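Local coordinates for hypothetical protein jhp0584 (PDB 4R7K) that is of unknown function but belongs to the SRPBCC group of helix-grip proteins, many of whose members bind hydrophobic ligands in a deep pocket, at residues Lys59-Leu64 / Ala117-Ala122. Numbering follows the deposited sequence.
Sequences KVVQHL and AILRLA
Val61 and Leu119 meet where the helix comes nearest the strand, with their CA atoms 7.3 Å apart. Leu119 leans out from the sheet and crosses the valine at a slant, so that its CD2 methyl touches both branches: Val61 CG1 is 3.9 Å from Leu119 CD2, and Val61 CG2 lies 4.1 Å from the same methyl. That second branch also reaches back to Leu119 CB, which puts the valine against the root of the leucine as well as its end. One turn further along the helix, Leu64 points at the strand. With CG anti to the backbone N (chi1 173°), its isobutyl group extends forward and brings CD2 within contact of both Leu119 and Leu121. It meets Leu121 tip to tip, Leu64 CD2 to Leu121 CD2 at 4.0 Å, while Leu119 comes in at a slant and touches the same methyl, with Leu119 CD2 4.1 Å from Leu64 CD2.

This is the short helix 57-65 lying on one face of the antiparallel sheet, its local axis 10.0 Å from that of the strand and running nearly along it, at 16°. In the helix-grip fold of SRPBCC proteins an antiparallel sheet curves round a long C-terminal helix, here probably 174-190, and short helix 57-65 covers part of the same sheet. Leu119 and Leu121, two residues apart, project from the same side of strand 118-126, whereas Ile118 points away from the helix.

All four touching residues are buried, and the contact is made entirely by aliphatic carbon, with no hydrogen bond from helix to strand. Val60 and Leu64 continue the apolar layer onto strand 136-146, at Val143 and Trp141, and Val60 also packs on Leu186 of the long helix 174-190. On the strand side, Leu119 touches Phe112 of strand 103-114.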
ATOM      1  N   LYS A  59      -3.481  22.745  17.881  1.00 27.23           N
ATOM      2  CA  LYS A  59      -2.984  22.846  16.522  1.00 28.51           C
ATOM      3  C   LYS A  59      -3.590  21.758  15.642  1.00 25.86           C
ATOM      4  O   LYS A  59      -3.943  21.993  14.507  1.00 24.70           O
ATOM      5  CB  LYS A  59      -1.441  22.808  16.543  1.00 32.36           C
ATOM      6  CG  LYS A  59      -0.738  23.222  15.257  1.00 34.85           C
ATOM      7  CD  LYS A  59      -1.143  24.598  14.710  1.00 34.96           C
ATOM      8  CE  LYS A  59      -0.836  25.753  15.631  1.00 34.53           C
ATOM      9  NZ  LYS A  59      -1.239  27.053  15.019  1.00 33.55           N
ATOM     10  N   VAL A  60      -3.729  20.568  16.179  1.00 26.29           N
ATOM     11  CA  VAL A  60      -4.310  19.473  15.420  1.00 25.45           C
ATOM     12  C   VAL A  60      -5.763  19.786  15.082  1.00 24.96           C
ATOM     13  O   VAL A  60      -6.195  19.632  13.936  1.00 24.61           O
ATOM     14  CB  VAL A  60      -4.177  18.143  16.191  1.00 25.30           C
ATOM     15  CG1 VAL A  60      -4.992  17.043  15.520  1.00 25.67           C
ATOM     16  CG2 VAL A  60      -2.715  17.750  16.300  1.00 25.38           C
ATOM     17  N   VAL A  61      -6.510  20.281  16.068  1.00 23.58           N
ATOM     18  CA  VAL A  61      -7.917  20.621  15.851  1.00 24.63           C
ATOM     19  C   VAL A  61      -8.017  21.695  14.747  1.00 25.06           C
ATOM     20  O   VAL A  61      -8.832  21.618  13.823  1.00 23.56           O
ATOM     21  CB  VAL A  61      -8.578  21.068  17.169  1.00 25.35           C
ATOM     22  CG1 VAL A  61      -9.973  21.611  16.939  1.00 27.44           C
ATOM     23  CG2 VAL A  61      -8.637  19.934  18.164  1.00 26.48           C
ATOM     24  N   GLN A  62      -7.143  22.690  14.822  1.00 26.30           N
ATOM     25  CA  GLN A  62      -7.156  23.729  13.849  1.00 25.75           C
ATOM     26  C   GLN A  62      -6.924  23.193  12.463  1.00 25.90           C
ATOM     27  O   GLN A  62      -7.617  23.580  11.524  1.00 28.25           O
ATOM     28  CB  GLN A  62      -6.061  24.717  14.185  1.00 27.80           C
ATOM     29  CG  GLN A  62      -5.977  25.831  13.194  1.00 28.28           C
ATOM     30  CD  GLN A  62      -4.815  26.730  13.460  1.00 30.77           C
ATOM     31  OE1 GLN A  62      -4.000  26.476  14.362  1.00 32.65           O
ATOM     32  NE2 GLN A  62      -4.711  27.783  12.666  1.00 32.19           N
ATOM     33  N   HIS A  63      -5.948  22.303  12.318  1.00 24.79           N
ATOM     34  CA  HIS A  63      -5.618  21.797  10.984  1.00 25.33           C
ATOM     35  C   HIS A  63      -6.583  20.760  10.449  1.00 25.43           C
ATOM     36  O   HIS A  63      -6.580  20.474   9.243  1.00 27.85           O
ATOM     37  CB  HIS A  63      -4.198  21.275  10.914  1.00 25.04           C
ATOM     38  CG  HIS A  63      -3.167  22.332  11.096  1.00 27.76           C
ATOM     39  ND1 HIS A  63      -1.973  22.100  11.734  1.00 27.44           N
ATOM     40  CD2 HIS A  63      -3.152  23.633  10.723  1.00 28.54           C
ATOM     41  CE1 HIS A  63      -1.261  23.209  11.746  1.00 29.39           C
ATOM     42  NE2 HIS A  63      -1.960  24.158  11.147  1.00 29.31           N
ATOM     43  N   LEU A  64      -7.401  20.211  11.325  1.00 24.26           N
ATOM     44  CA  LEU A  64      -8.450  19.285  10.904  1.00 23.13           C
ATOM     45  C   LEU A  64      -9.720  20.073  10.595  1.00 23.03           C
ATOM     46  O   LEU A  64     -10.332  19.859   9.551  1.00 25.72           O
ATOM     47  CB  LEU A  64      -8.749  18.257  11.989  1.00 22.40           C
ATOM     48  CG  LEU A  64      -9.944  17.365  11.690  1.00 22.15           C
ATOM     49  CD1 LEU A  64      -9.696  16.567  10.417  1.00 23.37           C
ATOM     50  CD2 LEU A  64     -10.198  16.423  12.850  1.00 24.54           C
ATOM     51  N   ALA A 117     -10.083  19.340  26.004  1.00 28.05           N
ATOM     52  CA  ALA A 117      -9.187  18.215  25.755  1.00 28.67           C
ATOM     53  C   ALA A 117      -9.699  17.125  24.814  1.00 26.65           C
ATOM     54  O   ALA A 117      -9.071  16.102  24.700  1.00 25.43           O
ATOM     55  CB  ALA A 117      -8.794  17.593  27.077  1.00 29.73           C
ATOM     56  N   ILE A 118     -10.806  17.367  24.144  1.00 25.95           N
ATOM     57  CA  ILE A 118     -11.356  16.395  23.222  1.00 26.48           C
ATOM     58  C   ILE A 118     -12.254  17.046  22.179  1.00 24.42           C
ATOM     59  O   ILE A 118     -13.065  17.955  22.475  1.00 27.00           O
ATOM     60  CB  ILE A 118     -12.109  15.278  23.973  1.00 27.95           C
ATOM     61  CG1 ILE A 118     -12.716  14.307  22.964  1.00 28.23           C
ATOM     62  CG2 ILE A 118     -13.140  15.881  24.904  1.00 30.63           C
ATOM     63  CD1 ILE A 118     -13.302  13.022  23.535  1.00 28.97           C
ATOM     64  N   LEU A 119     -12.056  16.607  20.939  1.00 23.93           N
ATOM     65  CA  LEU A 119     -12.853  17.026  19.825  1.00 23.04           C
ATOM     66  C   LEU A 119     -13.551  15.814  19.258  1.00 21.10           C
ATOM     67  O   LEU A 119     -12.931  14.785  19.009  1.00 21.09           O
ATOM     68  CB  LEU A 119     -11.988  17.614  18.690  1.00 24.30           C
ATOM     69  CG  LEU A 119     -12.730  17.816  17.355  1.00 23.56           C
ATOM     70  CD1 LEU A 119     -13.790  18.877  17.517  1.00 27.25           C
ATOM     71  CD2 LEU A 119     -11.790  18.207  16.208  1.00 27.12           C
ATOM     72  N   ARG A 120     -14.836  15.960  19.010  1.00 19.81           N
ATOM     73  CA  ARG A 120     -15.619  15.004  18.257  1.00 19.64           C
ATOM     74  C   ARG A 120     -16.168  15.724  17.038  1.00 20.65           C
ATOM     75  O   ARG A 120     -16.889  16.733  17.146  1.00 22.15           O
ATOM     76  CB  ARG A 120     -16.740  14.448  19.102  1.00 21.62           C
ATOM     77  CG  ARG A 120     -16.236  13.538  20.217  1.00 21.73           C
ATOM     78  CD  ARG A 120     -17.366  13.286  21.225  1.00 23.96           C
ATOM     79  NE  ARG A 120     -16.964  12.396  22.310  1.00 24.93           N
ATOM     80  CZ  ARG A 120     -16.975  11.076  22.221  1.00 24.54           C
ATOM     81  NH1 ARG A 120     -17.310  10.486  21.088  1.00 24.95           N
ATOM     82  NH2 ARG A 120     -16.611  10.349  23.247  1.00 24.59           N
ATOM     83  N   LEU A 121     -15.844  15.206  15.869  1.00 19.90           N
ATOM     84  CA  LEU A 121     -16.250  15.839  14.629  1.00 23.62           C
ATOM     85  C   LEU A 121     -16.629  14.758  13.628  1.00 22.06           C
ATOM     86  O   LEU A 121     -15.950  13.754  13.521  1.00 21.19           O
ATOM     87  CB  LEU A 121     -15.087  16.658  14.056  1.00 22.92           C
ATOM     88  CG  LEU A 121     -15.247  17.196  12.619  1.00 25.47           C
ATOM     89  CD1 LEU A 121     -16.277  18.303  12.634  1.00 26.43           C
ATOM     90  CD2 LEU A 121     -13.913  17.759  12.148  1.00 27.03           C
ATOM     91  N   ALA A 122     -17.767  14.920  12.965  1.00 22.30           N
ATOM     92  CA  ALA A 122     -18.148  13.953  11.945  1.00 22.81           C
ATOM     93  C   ALA A 122     -18.973  14.600  10.854  1.00 22.51           C
ATOM     94  O   ALA A 122     -19.707  15.560  11.110  1.00 24.14           O
ATOM     95  CB  ALA A 122     -18.922  12.787  12.560  1.00 24.27           C
TER